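Local coordinates for protein pullulanase (Klebsiella oxytoca, PDB 2YOC) that hydrolyses alpha-1,6-glucosidic linkages in pullulan and in branched alpha-glucans, and is a substrate of a type 2 secretion system, at residues Gly778-Ile786 / Ala792-Tyr800; Leu826-Ala834 / Leu840-Leu851. All coordinates share one frame; numbering follows the deposited sequence.

In the fold
Both contacts belong to the region built around the eight-stranded parallel barrel that glycosyl hydrolases of the alpha-amylase type share. Contact 1 lies in the long connection between barrel strands 718-720 and 814-816, where strands 784-786 and 792-794 pair as a small antiparallel hairpin. Contact 2 follows in the next connection, pairing two helices between strands 814-816 and 860-864. They are in series along the chain and do not touch. The centres of contact 1 and contact 2 are about 28 Å apart. Helix 722-729 nevertheless links them, since side chains from both pack against it. Contact 1 also borders a bound sulfate, probably from the crystallisation liquor, whereas contact 2 is buried.

Contact 1: Gly778-Ile786 / Ala792-Tyr800; sequences GNLADFVMI and AKKGSEIDY. With SO4 (sulfate ion), chain R.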
loop_
_atom_site.group_PDB
_atom_site.type_symbol
_atom_site.label_atom_id
_atom_site.label_comp_id
_atom_site.label_asym_id
_atom_site.label_seq_id
_atom_site.Cartn_x
_atom_site.Cartn_y
_atom_site.Cartn_z
ATOM N N GLY B 778 -7.482 21.338 -6.388
ATOM C CA GLY B 778 -7.966 21.848 -5.109
ATOM C C GLY B 778 -7.763 20.981 -3.886
ATOM O O GLY B 778 -8.584 21.030 -2.974
ATOM N N ASN B 779 -6.675 20.185 -3.845
ATOM C CA ASN B 779 -6.301 19.311 -2.715
ATOM C C ASN B 779 -7.474 18.641 -1.956
ATOM O O ASN B 779 -7.615 18.784 -0.743
ATOM C CB ASN B 779 -5.327 20.040 -1.776
ATOM C CG ASN B 779 -4.429 19.073 -1.073
ATOM O OD1 ASN B 779 -3.515 18.483 -1.658
ATOM N ND2 ASN B 779 -4.725 18.818 0.165
ATOM N N LEU B 780 -8.309 17.924 -2.689
ATOM C CA LEU B 780 -9.496 17.275 -2.135
ATOM C C LEU B 780 -9.246 15.873 -1.585
ATOM O O LEU B 780 -8.497 15.110 -2.165
ATOM C CB LEU B 780 -10.626 17.263 -3.174
ATOM C CG LEU B 780 -11.018 18.627 -3.760
ATOM C CD1 LEU B 780 -12.030 18.473 -4.882
ATOM C CD2 LEU B 780 -11.571 19.554 -2.707
ATOM N N ALA B 781 -9.890 15.528 -0.491
ATOM C CA ALA B 781 -9.745 14.234 0.149
ATOM C C ALA B 781 -10.382 13.116 -0.650
ATOM O O ALA B 781 -9.977 11.970 -0.504
ATOM C CB ALA B 781 -10.378 14.287 1.527
ATOM N N ASP B 782 -11.395 13.418 -1.449
ATOM C CA ASP B 782 -12.126 12.380 -2.168
ATOM C C ASP B 782 -11.847 12.254 -3.674
ATOM O O ASP B 782 -12.351 11.324 -4.332
ATOM C CB ASP B 782 -13.642 12.421 -1.846
ATOM C CG ASP B 782 -13.934 12.241 -0.383
ATOM O OD1 ASP B 782 -13.357 11.304 0.231
ATOM O OD2 ASP B 782 -14.679 13.077 0.176
ATOM N N PHE B 783 -11.027 13.179 -4.202
ATOM C CA PHE B 783 -10.636 13.216 -5.600
ATOM C C PHE B 783 -9.780 11.990 -5.944
ATOM O O PHE B 783 -8.731 11.778 -5.335
ATOM C CB PHE B 783 -9.891 14.521 -5.910
ATOM C CG PHE B 783 -9.590 14.694 -7.378
ATOM C CD1 PHE B 783 -10.534 15.251 -8.234
ATOM C CD2 PHE B 783 -8.381 14.260 -7.912
ATOM C CE1 PHE B 783 -10.261 15.393 -9.597
ATOM C CE2 PHE B 783 -8.108 14.401 -9.265
ATOM C CZ PHE B 783 -9.040 14.989 -10.098
ATOM N N VAL B 784 -10.237 11.193 -6.916
ATOM C CA VAL B 784 -9.576 9.968 -7.357
ATOM C C VAL B 784 -8.608 10.264 -8.500
ATOM O O VAL B 784 -8.974 10.917 -9.492
ATOM C CB VAL B 784 -10.580 8.829 -7.724
ATOM C CG1 VAL B 784 -9.859 7.509 -7.929
ATOM C CG2 VAL B 784 -11.666 8.669 -6.664
HETATM N N MSE B 785 -7.373 9.764 -8.365
HETATM C CA MSE B 785 -6.379 9.948 -9.402
HETATM C C MSE B 785 -5.470 8.721 -9.592
HETATM O O MSE B 785 -5.516 7.790 -8.790
HETATM C CB MSE B 785 -5.679 11.312 -9.227
HETATM C CG MSE B 785 -4.169 11.281 -9.177
HETATM SE SE MSE B 785 -3.545 12.819 -8.186
HETATM C CE MSE B 785 -4.385 12.323 -6.404
ATOM N N ILE B 786 -4.719 8.677 -10.693
ATOM C CA ILE B 786 -3.784 7.578 -10.949
ATOM C C ILE B 786 -2.410 7.978 -10.426
ATOM O O ILE B 786 -1.782 8.910 -10.953
ATOM C CB ILE B 786 -3.792 7.141 -12.429
ATOM C CG1 ILE B 786 -5.208 6.685 -12.913
ATOM C CG2 ILE B 786 -2.717 6.116 -12.715
ATOM C CD1 ILE B 786 -5.995 5.612 -12.039
ATOM N N ALA B 792 -5.178 3.601 -8.580
ATOM C CA ALA B 792 -6.230 4.612 -8.452
ATOM C C ALA B 792 -6.321 4.922 -6.983
ATOM O O ALA B 792 -6.497 4.016 -6.174
ATOM C CB ALA B 792 -7.561 4.094 -8.973
ATOM N N LYS B 793 -6.092 6.170 -6.625
ATOM C CA LYS B 793 -6.060 6.571 -5.223
ATOM C C LYS B 793 -6.841 7.847 -4.973
ATOM O O LYS B 793 -6.770 8.785 -5.781
ATOM C CB LYS B 793 -4.599 6.741 -4.718
ATOM C CG LYS B 793 -3.769 5.460 -4.758
ATOM C CD LYS B 793 -2.989 5.227 -3.477
ATOM C CE LYS B 793 -2.664 3.763 -3.245
ATOM N NZ LYS B 793 -3.828 2.994 -2.703
ATOM N N LYS B 794 -7.569 7.892 -3.831
ATOM C CA LYS B 794 -8.293 9.072 -3.358
ATOM C C LYS B 794 -7.220 10.061 -2.940
ATOM O O LYS B 794 -6.112 9.648 -2.593
ATOM C CB LYS B 794 -9.124 8.755 -2.101
ATOM C CG LYS B 794 -10.493 8.165 -2.344
ATOM C CD LYS B 794 -11.147 7.946 -0.991
ATOM C CE LYS B 794 -12.296 6.974 -1.024
ATOM N NZ LYS B 794 -12.678 6.520 0.340
ATOM N N GLY B 795 -7.554 11.336 -2.923
ATOM C CA GLY B 795 -6.608 12.362 -2.505
ATOM C C GLY B 795 -6.052 12.150 -1.108
ATOM O O GLY B 795 -4.859 12.365 -0.876
ATOM N N SER B 796 -6.925 11.705 -0.183
ATOM C CA SER B 796 -6.585 11.423 1.209
ATOM C C SER B 796 -5.637 10.233 1.319
ATOM O O SER B 796 -4.910 10.133 2.303
ATOM C CB SER B 796 -7.846 11.178 2.033
ATOM O OG SER B 796 -8.752 10.253 1.437
ATOM N N GLU B 797 -5.627 9.345 0.299
ATOM C CA GLU B 797 -4.786 8.149 0.243
ATOM C C GLU B 797 -3.370 8.486 -0.240
ATOM O O GLU B 797 -2.523 7.609 -0.160
ATOM C CB GLU B 797 -5.423 7.078 -0.671
ATOM C CG GLU B 797 -6.387 6.128 -0.002
ATOM C CD GLU B 797 -7.403 5.483 -0.925
ATOM O OE1 GLU B 797 -7.123 5.351 -2.140
ATOM O OE2 GLU B 797 -8.484 5.095 -0.427
ATOM N N ILE B 798 -3.125 9.699 -0.818
ATOM C CA ILE B 798 -1.790 10.122 -1.304
ATOM C C ILE B 798 -1.096 10.697 -0.129
ATOM O O ILE B 798 -1.603 11.641 0.453
ATOM C CB ILE B 798 -1.859 11.164 -2.457
ATOM C CG1 ILE B 798 -2.502 10.596 -3.708
ATOM C CG2 ILE B 798 -0.495 11.830 -2.748
ATOM C CD1 ILE B 798 -1.737 9.483 -4.449
ATOM N N ASP B 799 0.032 10.136 0.257
ATOM C CA ASP B 799 0.784 10.595 1.441
ATOM C C ASP B 799 1.458 11.968 1.270
ATOM O O ASP B 799 1.865 12.334 0.169
ATOM C CB ASP B 799 1.813 9.516 1.834
ATOM C CG ASP B 799 2.812 9.926 2.876
ATOM O OD1 ASP B 799 3.840 10.546 2.500
ATOM O OD2 ASP B 799 2.564 9.652 4.068
ATOM N N TYR B 800 1.582 12.700 2.379
ATOM C CA TYR B 800 2.340 13.938 2.492
ATOM C C TYR B 800 3.033 13.956 3.844
ATOM O O TYR B 800 2.491 14.479 4.822
ATOM C CB TYR B 800 1.491 15.185 2.266
ATOM C CG TYR B 800 2.268 16.462 2.527
ATOM C CD1 TYR B 800 3.272 16.886 1.656
ATOM C CD2 TYR B 800 1.992 17.254 3.638
ATOM C CE1 TYR B 800 3.987 18.065 1.893
ATOM C CE2 TYR B 800 2.713 18.419 3.898
ATOM C CZ TYR B 800 3.700 18.829 3.016
ATOM O OH TYR B 800 4.370 20.001 3.263
HETATM S S SO4 R . 1.109 7.065 -2.427
HETATM O O1 SO4 R . 1.858 7.971 -1.516
HETATM O O2 SO4 R . -0.280 6.974 -2.011
HETATM O O3 SO4 R . 1.664 5.716 -2.351
HETATM O O4 SO4 R . 1.191 7.574 -3.834
#
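Ser796 doubles back on Ala781, whose carbonyl oxygen accepts two bonds: Ser796 N lies 3.1 Å from Ala781 O and Ser796 OG 2.9 Å from the same oxygen. With OG between the backbone N and the carbonyl carbon (chi1 49°), hydroxyl and N-H converge on it. Further along, Met785 and Lys793 form the hydrogen-bonded pair of a short antiparallel hairpin, Met785 N to Lys793 O and Lys793 N to Met785 O, both 2.8 Å.

The side chain of Lys794 follows the 778-786 backbone. Its CB rests 3.7 Å from Ala781 O, CG is 4.2 Å from Asp782 O, and CD passes 4.2 Å from Asp782 OD1; the chain then runs on extended to NZ, which bonds His1074 of the C-terminal histidine tag. Asp782 instead forms a salt bridge with Lys713. On the Met785 face of the hairpin, selenomethionine CE reaches Ile798 CG1 at 3.7 Å, the side chains crossing at about a right angle.

Met785 and Ile798 both pack on helix 762-776, Leu780 and Phe783 on helix 955-961, and Tyr800 on helix 722-729. Strand 799-800 pairs antiparallel with strand 803-804, just beyond which Gly805 and Gly806 bond the backbones of Ile798 and Gly795.

Contact 2: Leu826-Ala834 / Leu840-Leu851; sequences LWDMISYKA and LATRVRMQAVSL
Trp827, whose ring packs edge-on against helix 840-851, has its carbonyl oxygen gripped twice by Ser831: by the backbone N, and by OG, 2.9 Å from Trp827 O and well above the carbonyl plane. The same hydroxyl lies over one face of the indole, toward its rim. Met846 O is likewise shared by Ser850 N and Ser850 OG, which arrive from opposite faces of its plane.

The indole is a knob in the hole formed by Leu840, Arg843, Val844 and Gln847. Its CG lies anti to the backbone N (chi1 -180°), which carries the six-membered ring across to the second helix. There Trp827 CH2 meets Leu840 CD1 at 3.6 Å. Gln847 OE1 meets the ring at its edge, in plane, with the amide turned 56° from the indole. It approaches Trp827 N to 3.1 Å, but the angle is too poor for a hydrogen bond; the strongest polar partner of Gln847 is Ser867, outside the pair.

Ile830 is a second knob, with CG2 at 3.8 Å from Met846 SE and CD1 at 3.6 Å from Gln847 CA. Leu826 slides antiparallel to Gln847, and its CD2 also reaches Leu851 CG at 3.8 Å. At the other end Arg843 stretches out until its guanidinium lays one face on Ala834 CB, while its NE bonds Ala838 O in the intervening loop.

The axes of helical segments 826-833 and 840-851 approach to 10.1 Å, their directions 125° apart. The pair bridges parallel strands 814-816 and 860-864 in the last beta-alpha-beta crossover of the (beta/alpha)8 barrel, here carrying two helices.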
loop_
_atom_site.group_PDB
_atom_site.type_symbol
_atom_site.label_atom_id
_atom_site.label_comp_id
_atom_site.label_asym_id
_atom_site.label_seq_id
_atom_site.Cartn_x
_atom_site.Cartn_y
_atom_site.Cartn_z
ATOM N N LEU B 826 10.435 32.693 -3.745
ATOM C CA LEU B 826 10.441 31.725 -4.841
ATOM C C LEU B 826 11.754 31.790 -5.638
ATOM O O LEU B 826 12.395 30.748 -5.824
ATOM C CB LEU B 826 9.221 31.907 -5.749
ATOM C CG LEU B 826 9.087 30.934 -6.902
ATOM C CD1 LEU B 826 9.092 29.462 -6.421
ATOM C CD2 LEU B 826 7.870 31.271 -7.752
ATOM N N TRP B 827 12.172 33.017 -6.051
ATOM C CA TRP B 827 13.412 33.255 -6.777
ATOM C C TRP B 827 14.606 32.728 -6.000
ATOM O O TRP B 827 15.440 32.012 -6.566
ATOM C CB TRP B 827 13.599 34.739 -7.044
ATOM C CG TRP B 827 14.861 35.038 -7.792
ATOM C CD1 TRP B 827 16.054 35.420 -7.262
ATOM C CD2 TRP B 827 15.077 34.877 -9.197
ATOM N NE1 TRP B 827 16.993 35.543 -8.256
ATOM C CE2 TRP B 827 16.422 35.210 -9.454
ATOM C CE3 TRP B 827 14.261 34.495 -10.270
ATOM C CZ2 TRP B 827 16.967 35.186 -10.745
ATOM C CZ3 TRP B 827 14.798 34.473 -11.547
ATOM C CH2 TRP B 827 16.134 34.821 -11.777
ATOM N N ASP B 828 14.696 33.081 -4.703
ATOM C CA ASP B 828 15.793 32.625 -3.859
ATOM C C ASP B 828 15.856 31.088 -3.826
ATOM O O ASP B 828 16.920 30.512 -4.053
ATOM C CB ASP B 828 15.747 33.300 -2.472
ATOM C CG ASP B 828 16.105 34.794 -2.467
ATOM O OD1 ASP B 828 16.362 35.350 -3.555
ATOM O OD2 ASP B 828 16.124 35.402 -1.368
HETATM N N MSE B 829 14.707 30.435 -3.684
HETATM C CA MSE B 829 14.608 28.965 -3.725
HETATM C C MSE B 829 15.098 28.377 -5.052
HETATM O O MSE B 829 15.814 27.378 -5.034
HETATM C CB MSE B 829 13.171 28.516 -3.447
HETATM C CG MSE B 829 12.783 28.755 -2.019
HETATM SE SE MSE B 829 13.719 27.560 -0.784
HETATM C CE MSE B 829 12.185 26.326 -0.550
ATOM N N ILE B 830 14.736 29.010 -6.194
ATOM C CA ILE B 830 15.193 28.575 -7.515
ATOM C C ILE B 830 16.717 28.754 -7.581
ATOM O O ILE B 830 17.414 27.798 -7.932
ATOM C CB ILE B 830 14.418 29.253 -8.687
ATOM C CG1 ILE B 830 12.926 28.856 -8.665
ATOM C CG2 ILE B 830 15.055 28.966 -10.081
ATOM C CD1 ILE B 830 12.007 29.824 -9.425
ATOM N N SER B 831 17.237 29.929 -7.146
ATOM C CA SER B 831 18.679 30.211 -7.084
ATOM C C SER B 831 19.430 29.111 -6.303
ATOM O O SER B 831 20.451 28.621 -6.783
ATOM C CB SER B 831 18.933 31.595 -6.499
ATOM O OG SER B 831 18.226 32.574 -7.248
ATOM N N TYR B 832 18.865 28.645 -5.185
ATOM C CA TYR B 832 19.421 27.537 -4.396
ATOM C C TYR B 832 19.314 26.179 -5.124
ATOM O O TYR B 832 20.200 25.335 -4.984
ATOM C CB TYR B 832 18.614 27.365 -3.097
ATOM C CG TYR B 832 19.031 28.164 -1.883
ATOM C CD1 TYR B 832 20.365 28.232 -1.491
ATOM C CD2 TYR B 832 18.078 28.707 -1.027
ATOM C CE1 TYR B 832 20.747 28.915 -0.335
ATOM C CE2 TYR B 832 18.445 29.368 0.143
ATOM C CZ TYR B 832 19.780 29.468 0.490
ATOM O OH TYR B 832 20.127 30.135 1.642
ATOM N N LYS B 833 18.178 25.945 -5.830
ATOM C CA LYS B 833 17.839 24.643 -6.428
ATOM C C LYS B 833 18.109 24.362 -7.932
ATOM O O LYS B 833 18.189 23.185 -8.309
ATOM C CB LYS B 833 16.404 24.238 -6.038
ATOM C CG LYS B 833 16.237 23.833 -4.587
ATOM C CD LYS B 833 14.803 24.029 -4.094
ATOM C CE LYS B 833 14.740 24.406 -2.633
ATOM N NZ LYS B 833 15.081 23.277 -1.718
ATOM N N ALA B 834 18.204 25.409 -8.780
ATOM C CA ALA B 834 18.405 25.245 -10.226
ATOM C C ALA B 834 19.797 24.757 -10.611
ATOM O O ALA B 834 20.783 25.126 -9.961
ATOM C CB ALA B 834 18.082 26.539 -10.960
ATOM N N LEU B 840 19.648 32.570 -16.912
ATOM C CA LEU B 840 18.701 33.574 -16.412
ATOM C C LEU B 840 17.319 33.455 -17.047
ATOM O O LEU B 840 16.322 33.432 -16.317
ATOM C CB LEU B 840 19.279 35.000 -16.550
ATOM C CG LEU B 840 18.497 36.183 -15.926
ATOM C CD1 LEU B 840 18.282 36.012 -14.430
ATOM C CD2 LEU B 840 19.232 37.474 -16.137
ATOM N N ALA B 841 17.279 33.293 -18.388
ATOM C CA ALA B 841 16.064 33.132 -19.202
ATOM C C ALA B 841 15.188 31.936 -18.788
ATOM O O ALA B 841 13.956 32.079 -18.705
ATOM C CB ALA B 841 16.432 33.015 -20.672
ATOM N N THR B 842 15.818 30.764 -18.537
ATOM C CA THR B 842 15.079 29.559 -18.127
ATOM C C THR B 842 14.612 29.659 -16.670
ATOM O O THR B 842 13.538 29.163 -16.337
ATOM C CB THR B 842 15.853 28.267 -18.416
ATOM O OG1 THR B 842 16.818 28.083 -17.399
ATOM C CG2 THR B 842 16.502 28.250 -19.803
ATOM N N ARG B 843 15.412 30.317 -15.811
ATOM C CA ARG B 843 15.061 30.517 -14.410
ATOM C C ARG B 843 13.855 31.465 -14.297
ATOM O O ARG B 843 13.013 31.250 -13.425
ATOM C CB ARG B 843 16.269 31.004 -13.589
ATOM C CG ARG B 843 17.463 30.045 -13.612
ATOM C CD ARG B 843 18.497 30.363 -12.543
ATOM N NE ARG B 843 19.547 29.347 -12.518
ATOM C CZ ARG B 843 20.398 29.152 -11.516
ATOM N NH1 ARG B 843 20.355 29.921 -10.438
ATOM N NH2 ARG B 843 21.298 28.184 -11.586
ATOM N N VAL B 844 13.741 32.479 -15.206
ATOM C CA VAL B 844 12.590 33.396 -15.232
ATOM C C VAL B 844 11.344 32.576 -15.543
ATOM O O VAL B 844 10.357 32.662 -14.819
ATOM C CB VAL B 844 12.754 34.609 -16.181
ATOM C CG1 VAL B 844 11.430 35.345 -16.389
ATOM C CG2 VAL B 844 13.808 35.567 -15.648
ATOM N N ARG B 845 11.427 31.726 -16.564
ATOM C CA ARG B 845 10.350 30.806 -16.916
ATOM C C ARG B 845 10.108 29.787 -15.760
ATOM O O ARG B 845 8.957 29.513 -15.458
ATOM C CB ARG B 845 10.616 30.129 -18.275
ATOM C CG ARG B 845 10.303 31.033 -19.466
ATOM C CD ARG B 845 10.436 30.296 -20.790
ATOM N NE ARG B 845 9.888 31.061 -21.913
ATOM C CZ ARG B 845 8.701 30.835 -22.475
ATOM N NH1 ARG B 845 7.925 29.854 -22.034
ATOM N NH2 ARG B 845 8.284 31.589 -23.487
HETATM N N MSE B 846 11.173 29.328 -15.054
HETATM C CA MSE B 846 11.042 28.435 -13.892
HETATM C C MSE B 846 10.133 29.062 -12.815
HETATM O O MSE B 846 9.279 28.367 -12.259
HETATM C CB MSE B 846 12.406 28.094 -13.289
HETATM C CG MSE B 846 13.062 26.883 -13.898
HETATM SE SE MSE B 846 14.880 26.744 -13.218
HETATM C CE MSE B 846 15.263 24.877 -13.565
ATOM N N GLN B 847 10.289 30.375 -12.567
ATOM C CA GLN B 847 9.459 31.127 -11.627
ATOM C C GLN B 847 7.982 31.087 -12.100
ATOM O O GLN B 847 7.091 30.731 -11.329
ATOM C CB GLN B 847 9.979 32.585 -11.497
ATOM C CG GLN B 847 9.223 33.467 -10.491
ATOM C CD GLN B 847 10.030 33.810 -9.259
ATOM O OE1 GLN B 847 11.055 33.195 -8.979
ATOM N NE2 GLN B 847 9.581 34.801 -8.485
ATOM N N ALA B 848 7.753 31.403 -13.375
ATOM C CA ALA B 848 6.442 31.430 -13.996
ATOM C C ALA B 848 5.757 30.073 -13.972
ATOM O O ALA B 848 4.565 30.000 -13.669
ATOM C CB ALA B 848 6.572 31.921 -15.421
ATOM N N VAL B 849 6.516 29.007 -14.283
ATOM C CA VAL B 849 6.077 27.619 -14.305
ATOM C C VAL B 849 5.607 27.257 -12.897
ATOM O O VAL B 849 4.505 26.709 -12.733
ATOM C CB VAL B 849 7.229 26.710 -14.815
ATOM C CG1 VAL B 849 7.065 25.263 -14.367
ATOM C CG2 VAL B 849 7.345 26.784 -16.334
ATOM N N SER B 850 6.432 27.606 -11.876
ATOM C CA SER B 850 6.120 27.379 -10.469
ATOM C C SER B 850 4.785 28.041 -10.124
ATOM O O SER B 850 3.891 27.383 -9.589
ATOM C CB SER B 850 7.230 27.941 -9.589
ATOM O OG SER B 850 8.477 27.361 -9.935
ATOM N N LEU B 851 4.631 29.321 -10.521
ATOM C CA LEU B 851 3.437 30.100 -10.276
ATOM C C LEU B 851 2.200 29.593 -11.031
ATOM O O LEU B 851 1.088 29.739 -10.528
ATOM C CB LEU B 851 3.696 31.598 -10.509
ATOM C CG LEU B 851 4.670 32.269 -9.512
ATOM C CD1 LEU B 851 5.378 33.441 -10.138
ATOM C CD2 LEU B 851 3.958 32.739 -8.246
#